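Coatomer subunit delta (Saccharomyces cerevisiae, PDB 5FJZ) belongs to the coatomer coat that probably returns dilysine-tagged cargo from Golgi to ER, and binds the tryptophan motif of Dsl1 through this mu-homology domain. Local coordinates at residues Gly14-Val22 with Ser235-Val244; Ser36-Asn47 with Asp101-Val112. One frame throughout, in Å; residues are numbered along the deposited sequence.

Both contacts lie in the mu-homology domain, their centres about 9 Å apart on the same side of the chain's centre. Along the chain contact 2 is nested inside the long loop that contact 1 closes: 14-22 comes first, then 36-47, 101-112 and finally 235-244. Strands 15-27 and 33-46 are neighbours in one mixed sheet, which strand 104-113 continues, whereas strand 241-246 belongs to a small antiparallel sheet. Contact 2 therefore builds the sheet edgewise and contact 1 packs it against another layer. They meet where W109 of contact 2 donates to E21 of contact 1. Dsl1 binds within the region holding 14-22 and both segments of contact 2.

Contact 1. Residues Gly14-Val22 with Ser235-Val244; sequences GILISIKEV and SFTGMAIQSV
The buried carboxylate of E21 is received by the type I turn S235-G238, whose backbone and hydroxyls close around it. With CG beside the backbone N (chi1 -64°) and the chain extended beyond it, the acid stands out from its strand and reaches the turn. OE1 takes the T237 N-H on its syn lone pair at 3.1 Å, bent to 144°. OE2 accepts from T237 OG1, a very short 2.5 Å as modelled, and weakly from S235 OG at 3.1 Å; the indole of W109 is a further donor to it. Serine and threonine suit the turn because their short hydroxyls can face the acid, and S235 OG also accepts the M239 N-H, at 2.9 Å, which probably steadies the turn. Replacing E21 by a valine would probably leave the T237 amide and both hydroxyls without their common acceptor, and the turn less firmly tied to the strand.

Beyond the turn the contact is apolar. I19 lays CG2 against M239 CG, 3.7 Å away, the two side chains at about a right angle. I17 meets I241 and V244 tip to tip, its CD1 3.8 Å from V244 CG2, and I15 CD1 touches V244 CG1. These branched side chains fill the space between segments 15-22 and 241-244, whose axes come within 10.4 Å, as expected for packed sheet layers. Donors on both oxygens would favour ionised E21 and probably offset the cost of burial.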
loop_
_atom_site.group_PDB
_atom_site.type_symbol
_atom_site.label_atom_id
_atom_site.label_comp_id
_atom_site.label_asym_id
_atom_site.label_seq_id
_atom_site.Cartn_x
_atom_site.Cartn_y
_atom_site.Cartn_z
ATOM N N GLY A 14 30.831 0.588 -15.549
ATOM C CA GLY A 14 30.896 -0.806 -15.922
ATOM C C GLY A 14 30.146 -1.697 -14.956
ATOM O O GLY A 14 29.062 -2.265 -15.258
ATOM N N ILE A 15 30.719 -1.846 -13.785
ATOM C CA ILE A 15 30.087 -2.489 -12.634
ATOM C C ILE A 15 29.935 -1.474 -11.524
ATOM O O ILE A 15 30.909 -0.841 -11.112
ATOM C CB ILE A 15 30.897 -3.687 -12.089
ATOM C CG1 ILE A 15 30.909 -4.802 -13.154
ATOM C CG2 ILE A 15 30.277 -4.234 -10.815
ATOM C CD1 ILE A 15 31.725 -6.005 -12.816
ATOM N N LEU A 16 28.713 -1.380 -10.972
ATOM C CA LEU A 16 28.485 -0.583 -9.784
ATOM C C LEU A 16 27.730 -1.373 -8.789
ATOM O O LEU A 16 26.614 -1.862 -9.092
ATOM C CB LEU A 16 27.732 0.728 -10.125
ATOM C CG LEU A 16 27.397 1.632 -8.940
ATOM C CD1 LEU A 16 28.668 2.254 -8.326
ATOM C CD2 LEU A 16 26.523 2.764 -9.420
ATOM N N ILE A 17 28.303 -1.495 -7.572
ATOM C CA ILE A 17 27.678 -2.233 -6.499
ATOM C C ILE A 17 27.178 -1.255 -5.444
ATOM O O ILE A 17 27.919 -0.359 -5.030
ATOM C CB ILE A 17 28.688 -3.247 -5.870
ATOM C CG1 ILE A 17 29.069 -4.342 -6.884
ATOM C CG2 ILE A 17 28.107 -3.819 -4.601
ATOM C CD1 ILE A 17 30.353 -5.035 -6.513
ATOM N N SER A 18 25.900 -1.384 -5.044
ATOM C CA SER A 18 25.298 -0.507 -4.065
ATOM C C SER A 18 24.927 -1.327 -2.850
ATOM O O SER A 18 24.211 -2.320 -2.954
ATOM C CB SER A 18 24.073 0.186 -4.645
ATOM O OG SER A 18 23.515 1.036 -3.675
ATOM N N ILE A 19 25.418 -0.909 -1.656
ATOM C CA ILE A 19 25.056 -1.581 -0.452
ATOM C C ILE A 19 24.180 -0.621 0.346
ATOM O O ILE A 19 24.671 0.469 0.805
ATOM C CB ILE A 19 26.323 -1.946 0.345
ATOM C CG1 ILE A 19 27.229 -2.874 -0.482
ATOM C CG2 ILE A 19 25.984 -2.616 1.666
ATOM C CD1 ILE A 19 28.621 -3.093 0.115
ATOM N N LYS A 20 22.894 -0.949 0.439
ATOM C CA LYS A 20 21.911 0.027 0.964
ATOM C C LYS A 20 21.307 -0.480 2.221
ATOM O O LYS A 20 20.804 -1.616 2.243
ATOM C CB LYS A 20 20.833 0.246 -0.097
ATOM C CG LYS A 20 21.295 0.985 -1.338
ATOM C CD LYS A 20 20.160 1.066 -2.394
ATOM C CE LYS A 20 20.378 2.244 -3.310
ATOM N NZ LYS A 20 19.597 2.115 -4.585
ATOM N N GLU A 21 21.415 0.265 3.313
ATOM C CA GLU A 21 20.796 -0.099 4.601
ATOM C C GLU A 21 19.793 0.914 5.069
ATOM O O GLU A 21 19.937 2.163 4.836
ATOM C CB GLU A 21 21.837 -0.409 5.691
ATOM C CG GLU A 21 22.624 -1.631 5.264
ATOM C CD GLU A 21 23.740 -2.050 6.179
ATOM O OE1 GLU A 21 24.272 -1.161 6.901
ATOM O OE2 GLU A 21 24.046 -3.267 6.208
ATOM N N VAL A 22 18.687 0.411 5.586
ATOM C CA VAL A 22 17.585 1.230 6.116
ATOM C C VAL A 22 17.293 0.855 7.555
ATOM O O VAL A 22 17.246 -0.297 7.893
ATOM C CB VAL A 22 16.298 0.978 5.308
ATOM C CG1 VAL A 22 15.115 1.732 5.876
ATOM C CG2 VAL A 22 16.509 1.334 3.868
ATOM N N SER A 235 29.412 -0.686 4.674
ATOM C CA SER A 235 28.117 -0.270 5.209
ATOM C C SER A 235 28.126 -0.118 6.713
ATOM O O SER A 235 29.066 -0.598 7.412
ATOM C CB SER A 235 26.988 -1.312 4.842
ATOM O OG SER A 235 27.012 -2.455 5.727
ATOM N N PHE A 236 27.033 0.422 7.231
ATOM C CA PHE A 236 26.764 0.455 8.677
ATOM C C PHE A 236 27.019 -0.882 9.394
ATOM O O PHE A 236 27.580 -0.913 10.481
ATOM C CB PHE A 236 25.355 1.049 9.025
ATOM C CG PHE A 236 25.063 1.200 10.529
ATOM C CD1 PHE A 236 25.784 2.115 11.343
ATOM C CD2 PHE A 236 24.011 0.500 11.127
ATOM C CE1 PHE A 236 25.475 2.278 12.699
ATOM C CE2 PHE A 236 23.697 0.669 12.495
ATOM C CZ PHE A 236 24.432 1.538 13.279
ATOM N N THR A 237 26.520 -1.968 8.865
ATOM C CA THR A 237 26.655 -3.253 9.609
ATOM C C THR A 237 27.987 -3.917 9.237
ATOM O O THR A 237 28.251 -5.021 9.680
ATOM C CB THR A 237 25.533 -4.206 9.286
ATOM O OG1 THR A 237 25.533 -4.399 7.865
ATOM C CG2 THR A 237 24.210 -3.643 9.779
ATOM N N GLY A 238 28.793 -3.280 8.396
ATOM C CA GLY A 238 30.061 -3.909 7.931
ATOM C C GLY A 238 30.067 -4.621 6.599
ATOM O O GLY A 238 31.048 -5.238 6.251
ATOM N N MET A 239 28.954 -4.611 5.836
ATOM C CA MET A 239 28.970 -5.213 4.526
ATOM C C MET A 239 29.889 -4.455 3.565
ATOM O O MET A 239 29.915 -3.228 3.537
ATOM C CB MET A 239 27.481 -5.283 3.998
ATOM C CG MET A 239 27.211 -5.974 2.608
ATOM S SD MET A 239 27.770 -7.673 2.343
ATOM C CE MET A 239 26.766 -8.564 3.531
ATOM N N ALA A 240 30.625 -5.221 2.766
ATOM C CA ALA A 240 31.631 -4.651 1.866
ATOM C C ALA A 240 32.071 -5.749 0.866
ATOM O O ALA A 240 31.807 -6.908 1.040
ATOM C CB ALA A 240 32.829 -4.173 2.680
ATOM N N ILE A 241 32.740 -5.310 -0.203
ATOM C CA ILE A 241 33.161 -6.139 -1.285
ATOM C C ILE A 241 34.696 -6.254 -1.230
ATOM O O ILE A 241 35.403 -5.260 -1.030
ATOM C CB ILE A 241 32.796 -5.486 -2.616
ATOM C CG1 ILE A 241 31.283 -5.274 -2.700
ATOM C CG2 ILE A 241 33.289 -6.333 -3.808
ATOM C CD1 ILE A 241 30.445 -6.516 -2.557
ATOM N N GLN A 242 35.160 -7.459 -1.458
ATOM C CA GLN A 242 36.624 -7.739 -1.518
ATOM C C GLN A 242 37.151 -7.650 -2.927
ATOM O O GLN A 242 38.168 -7.039 -3.204
ATOM C CB GLN A 242 36.737 -9.164 -1.090
ATOM C CG GLN A 242 38.077 -9.757 -1.240
ATOM C CD GLN A 242 38.337 -10.329 0.125
ATOM O OE1 GLN A 242 38.242 -11.530 0.339
ATOM N NE2 GLN A 242 38.532 -9.411 1.135
ATOM N N SER A 243 36.435 -8.279 -3.851
ATOM C CA SER A 243 36.807 -8.141 -5.233
ATOM C C SER A 243 35.622 -8.553 -6.098
ATOM O O SER A 243 34.618 -9.154 -5.640
ATOM C CB SER A 243 37.993 -9.033 -5.600
ATOM O OG SER A 243 37.643 -10.390 -5.315
ATOM N N VAL A 244 35.796 -8.251 -7.372
ATOM C CA VAL A 244 34.936 -8.776 -8.400
ATOM C C VAL A 244 35.853 -9.506 -9.442
ATOM O O VAL A 244 36.891 -8.988 -9.838
ATOM C CB VAL A 244 34.172 -7.630 -9.076
ATOM C CG1 VAL A 244 33.292 -8.204 -10.203
ATOM C CG2 VAL A 244 33.266 -6.882 -8.100
#

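Contact 2. Residues Ser36-Asn47 with Asp101-Val112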
loop_
_atom_site.group_PDB
_atom_site.type_symbol
_atom_site.label_atom_id
_atom_site.label_comp_id
_atom_site.label_asym_id
_atom_site.label_seq_id
_atom_site.Cartn_x
_atom_site.Cartn_y
_atom_site.Cartn_z
ATOM N N SER A 36 14.134 -1.705 17.242
ATOM C CA SER A 36 14.845 -1.311 16.091
ATOM C C SER A 36 14.841 -2.448 15.059
ATOM O O SER A 36 14.694 -3.625 15.369
ATOM C CB SER A 36 16.277 -0.738 16.360
ATOM O OG SER A 36 17.086 -1.670 17.077
ATOM N N GLU A 37 15.047 -2.066 13.816
ATOM C CA GLU A 37 15.081 -2.985 12.716
ATOM C C GLU A 37 15.857 -2.406 11.579
ATOM O O GLU A 37 15.598 -1.289 11.095
ATOM C CB GLU A 37 13.675 -3.359 12.274
ATOM C CG GLU A 37 13.623 -4.254 11.018
ATOM C CD GLU A 37 12.244 -4.279 10.361
ATOM O OE1 GLU A 37 11.573 -3.217 10.213
ATOM O OE2 GLU A 37 11.806 -5.389 10.005
ATOM N N LEU A 38 16.868 -3.141 11.158
ATOM C CA LEU A 38 17.731 -2.785 10.069
ATOM C C LEU A 38 17.429 -3.707 8.867
ATOM O O LEU A 38 17.488 -4.922 8.997
ATOM C CB LEU A 38 19.199 -2.878 10.511
ATOM C CG LEU A 38 20.468 -2.671 9.642
ATOM C CD1 LEU A 38 20.573 -3.452 8.272
ATOM C CD2 LEU A 38 20.849 -1.214 9.425
ATOM N N LYS A 39 17.306 -3.128 7.689
ATOM C CA LYS A 39 17.121 -3.907 6.446
ATOM C C LYS A 39 18.136 -3.572 5.505
ATOM O O LYS A 39 18.499 -2.362 5.362
ATOM C CB LYS A 39 15.732 -3.599 5.874
ATOM C CG LYS A 39 14.619 -4.142 6.725
ATOM C CD LYS A 39 13.242 -3.642 6.235
ATOM C CE LYS A 39 12.511 -4.662 5.400
ATOM N NZ LYS A 39 11.024 -4.442 5.511
ATOM N N GLY A 40 18.728 -4.554 4.838
ATOM C CA GLY A 40 19.757 -4.209 3.826
ATOM C C GLY A 40 19.581 -4.912 2.523
ATOM O O GLY A 40 19.001 -5.968 2.503
ATOM N N VAL A 41 20.151 -4.347 1.479
ATOM C CA VAL A 41 20.197 -4.996 0.184
ATOM C C VAL A 41 21.495 -4.701 -0.465
ATOM O O VAL A 41 22.038 -3.561 -0.374
ATOM C CB VAL A 41 18.944 -4.560 -0.697
ATOM C CG1 VAL A 41 19.017 -3.106 -1.123
ATOM C CG2 VAL A 41 18.912 -5.324 -2.015
ATOM N N LEU A 42 22.004 -5.668 -1.242
ATOM C CA LEU A 42 23.121 -5.511 -2.096
ATOM C C LEU A 42 22.620 -5.534 -3.547
ATOM O O LEU A 42 22.040 -6.504 -3.975
ATOM C CB LEU A 42 24.055 -6.676 -1.816
ATOM C CG LEU A 42 25.358 -6.315 -2.477
ATOM C CD1 LEU A 42 26.582 -6.794 -1.782
ATOM C CD2 LEU A 42 25.349 -6.878 -3.849
ATOM N N GLU A 43 22.793 -4.426 -4.260
ATOM C CA GLU A 43 22.340 -4.260 -5.623
ATOM C C GLU A 43 23.541 -4.199 -6.552
ATOM O O GLU A 43 24.582 -3.574 -6.248
ATOM C CB GLU A 43 21.559 -2.975 -5.780
ATOM C CG GLU A 43 20.211 -3.014 -5.102
ATOM C CD GLU A 43 19.426 -1.720 -5.246
ATOM O OE1 GLU A 43 19.939 -0.736 -5.814
ATOM O OE2 GLU A 43 18.290 -1.689 -4.775
ATOM N N LEU A 44 23.399 -4.845 -7.689
ATOM C CA LEU A 44 24.393 -4.863 -8.743
ATOM C C LEU A 44 23.852 -4.203 -10.005
ATOM O O LEU A 44 22.749 -4.537 -10.416
ATOM C CB LEU A 44 24.747 -6.374 -9.001
ATOM C CG LEU A 44 25.714 -6.675 -10.131
ATOM C CD1 LEU A 44 27.030 -6.007 -9.840
ATOM C CD2 LEU A 44 25.866 -8.197 -10.270
ATOM N N ARG A 45 24.605 -3.267 -10.570
ATOM C CA ARG A 45 24.329 -2.658 -11.853
ATOM C C ARG A 45 25.518 -2.987 -12.763
ATOM O O ARG A 45 26.702 -2.728 -12.434
ATOM C CB ARG A 45 24.133 -1.196 -11.756
ATOM C CG ARG A 45 22.816 -0.691 -11.177
ATOM C CD ARG A 45 22.853 0.803 -10.887
ATOM N NE ARG A 45 23.208 1.615 -12.054
ATOM C CZ ARG A 45 23.463 2.940 -12.039
ATOM N NH1 ARG A 45 23.404 3.597 -10.914
ATOM N NH2 ARG A 45 23.773 3.597 -13.144
ATOM N N ILE A 46 25.205 -3.508 -13.925
ATOM C CA ILE A 46 26.179 -3.755 -14.953
ATOM C C ILE A 46 25.782 -3.136 -16.286
ATOM O O ILE A 46 24.662 -3.307 -16.751
ATOM C CB ILE A 46 26.428 -5.243 -15.139
ATOM C CG1 ILE A 46 26.894 -5.834 -13.805
ATOM C CG2 ILE A 46 27.524 -5.458 -16.176
ATOM C CD1 ILE A 46 27.090 -7.315 -13.832
ATOM N N ASN A 47 26.681 -2.362 -16.888
ATOM C CA ASN A 47 26.316 -1.699 -18.120
ATOM C C ASN A 47 27.288 -1.967 -19.251
ATOM O O ASN A 47 27.158 -1.370 -20.300
ATOM C CB ASN A 47 26.073 -0.215 -17.890
ATOM C CG ASN A 47 27.331 0.564 -17.628
ATOM O OD1 ASN A 47 28.477 0.051 -17.669
ATOM N ND2 ASN A 47 27.129 1.833 -17.482
ATOM N N ASP A 101 22.264 -1.929 -17.280
ATOM C CA ASP A 101 22.291 -1.035 -16.170
ATOM C C ASP A 101 21.049 -1.112 -15.274
ATOM O O ASP A 101 20.667 -0.145 -14.695
ATOM C CB ASP A 101 22.509 0.387 -16.619
ATOM C CG ASP A 101 23.401 1.180 -15.656
ATOM O OD1 ASP A 101 23.935 0.619 -14.710
ATOM O OD2 ASP A 101 23.540 2.402 -15.852
ATOM N N GLN A 102 20.458 -2.275 -15.168
ATOM C CA GLN A 102 19.323 -2.514 -14.245
ATOM C C GLN A 102 19.817 -2.813 -12.873
ATOM O O GLN A 102 20.863 -3.505 -12.687
ATOM C CB GLN A 102 18.456 -3.698 -14.659
ATOM C CG GLN A 102 18.039 -3.671 -16.117
ATOM C CD GLN A 102 18.896 -4.544 -17.031
ATOM O OE1 GLN A 102 20.120 -4.690 -16.850
ATOM N NE2 GLN A 102 18.268 -5.089 -18.052
ATOM N N SER A 103 19.077 -2.333 -11.887
ATOM C CA SER A 103 19.497 -2.538 -10.477
ATOM C C SER A 103 19.054 -3.939 -10.099
ATOM O O SER A 103 17.839 -4.247 -10.018
ATOM C CB SER A 103 18.898 -1.512 -9.491
ATOM O OG SER A 103 19.372 -0.186 -9.741
ATOM N N LEU A 104 20.006 -4.801 -9.864
ATOM C CA LEU A 104 19.731 -6.194 -9.585
ATOM C C LEU A 104 19.969 -6.475 -8.099
ATOM O O LEU A 104 21.118 -6.419 -7.632
ATOM C CB LEU A 104 20.601 -7.095 -10.416
ATOM C CG LEU A 104 20.661 -6.821 -11.884
ATOM C CD1 LEU A 104 21.725 -7.715 -12.525
ATOM C CD2 LEU A 104 19.325 -7.031 -12.594
ATOM N N GLY A 105 18.887 -6.676 -7.342
ATOM C CA GLY A 105 18.949 -7.049 -5.907
ATOM C C GLY A 105 19.415 -8.485 -5.769
ATOM O O GLY A 105 18.788 -9.417 -6.343
ATOM N N VAL A 106 20.582 -8.693 -5.192
ATOM C CA VAL A 106 21.156 -10.065 -5.201
ATOM C C VAL A 106 21.144 -10.687 -3.824
ATOM O O VAL A 106 21.220 -11.900 -3.675
ATOM C CB VAL A 106 22.543 -10.159 -5.881
ATOM C CG1 VAL A 106 22.462 -9.857 -7.400
ATOM C CG2 VAL A 106 23.617 -9.365 -5.190
ATOM N N LEU A 107 21.157 -9.845 -2.816
ATOM C CA LEU A 107 21.260 -10.294 -1.461
ATOM C C LEU A 107 20.547 -9.304 -0.571
ATOM O O LEU A 107 20.651 -8.074 -0.779
ATOM C CB LEU A 107 22.763 -10.431 -1.069
ATOM C CG LEU A 107 23.023 -10.839 0.375
ATOM C CD1 LEU A 107 22.721 -12.334 0.537
ATOM C CD2 LEU A 107 24.516 -10.601 0.682
ATOM N N ARG A 108 19.846 -9.798 0.409
ATOM C CA ARG A 108 19.135 -8.989 1.407
ATOM C C ARG A 108 19.359 -9.558 2.809
ATOM O O ARG A 108 19.719 -10.739 2.986
ATOM C CB ARG A 108 17.607 -9.140 1.182
ATOM C CG ARG A 108 17.108 -8.311 0.046
ATOM C CD ARG A 108 15.665 -8.711 -0.207
ATOM N NE ARG A 108 15.001 -7.713 -1.050
ATOM C CZ ARG A 108 13.801 -7.902 -1.599
ATOM N NH1 ARG A 108 13.133 -9.058 -1.418
ATOM N NH2 ARG A 108 13.269 -6.946 -2.346
ATOM N N TRP A 109 19.206 -8.693 3.800
ATOM C CA TRP A 109 19.402 -9.023 5.186
ATOM C C TRP A 109 18.472 -8.200 6.020
ATOM O O TRP A 109 18.013 -7.170 5.606
ATOM C CB TRP A 109 20.901 -8.935 5.589
ATOM C CG TRP A 109 21.577 -7.634 5.368
ATOM C CD1 TRP A 109 21.808 -6.660 6.316
ATOM C CD2 TRP A 109 22.175 -7.187 4.163
ATOM N NE1 TRP A 109 22.514 -5.583 5.700
ATOM C CE2 TRP A 109 22.790 -5.932 4.409
ATOM C CE3 TRP A 109 22.391 -7.782 2.904
ATOM C CZ2 TRP A 109 23.369 -5.236 3.433
ATOM C CZ3 TRP A 109 22.995 -7.067 1.960
ATOM C CH2 TRP A 109 23.473 -5.834 2.186
ATOM N N ARG A 110 18.214 -8.663 7.235
ATOM C CA ARG A 110 17.370 -7.982 8.177
ATOM C C ARG A 110 17.712 -8.400 9.587
ATOM O O ARG A 110 17.792 -9.597 9.873
ATOM C CB ARG A 110 15.906 -8.343 7.923
ATOM C CG ARG A 110 14.929 -7.541 8.755
ATOM C CD ARG A 110 13.498 -7.677 8.242
ATOM N NE ARG A 110 12.910 -8.895 8.693
ATOM C CZ ARG A 110 12.276 -9.057 9.845
ATOM N NH1 ARG A 110 11.987 -8.044 10.612
ATOM N NH2 ARG A 110 11.766 -10.226 10.173
ATOM N N LYS A 111 17.798 -7.433 10.473
ATOM C CA LYS A 111 18.064 -7.773 11.864
ATOM C C LYS A 111 17.270 -6.873 12.721
ATOM O O LYS A 111 17.048 -5.683 12.384
ATOM C CB LYS A 111 19.568 -7.659 12.174
ATOM C CG LYS A 111 19.793 -8.020 13.603
ATOM C CD LYS A 111 21.213 -8.434 13.885
ATOM C CE LYS A 111 21.412 -8.656 15.364
ATOM N NZ LYS A 111 22.845 -8.844 15.540
ATOM N N VAL A 112 16.795 -7.438 13.829
ATOM C CA VAL A 112 15.988 -6.752 14.774
ATOM C C VAL A 112 16.688 -6.647 16.126
ATOM O O VAL A 112 17.476 -7.516 16.531
ATOM C CB VAL A 112 14.570 -7.314 14.979
ATOM C CG1 VAL A 112 13.781 -7.431 13.672
ATOM C CG2 VAL A 112 14.535 -8.545 15.852
HETATM O O HOH W 1 21.443 -0.180 -8.102
HETATM O O HOH W 2 22.599 -4.464 -14.523
#
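R45 lies along the 101-103 segment and ends on D101. Its CB is 3.5 Å from D101 OD1, CG passes Q102 O, and CD lies 3.8 Å from S103 OG, which is hydrogen-bonded to N183 of a second subunit. A bend at chi3 (56°) then turns the guanidinium side-on to the acid in a two-nitrogen salt bridge: NE donates to D101 OD1 at 2.9 Å, from above the carboxylate plane, while NH2 donates to D101 OD2 at 3.0 Å, on its syn side though tilted from that plane. NH1 goes to the carbonyl of P10. Arginine suits this place because its flat end can serve both carboxylate oxygens and a third acceptor at once.

Farther along, G40 CA sits over the five-membered ring of W109, 3.7 Å from its centroid, a CH-pi contact; a CB at G40 would clash with the indole, whose NE1 is turned to E21. E37 OE2 takes R110 NH1 at 2.7 Å in a salt bridge.

Backbone hydrogen bonds join the antiparallel strands, with a beta bulge shifting the register between L42 and E43. Near it the bound peptide packs on L104 and V106 and bonds the backbone of S103 and G105. In the mixed sheet strand 33-46 lies between 104-113 and 15-27, while L42 packs against strand 54-58 of the small sheet.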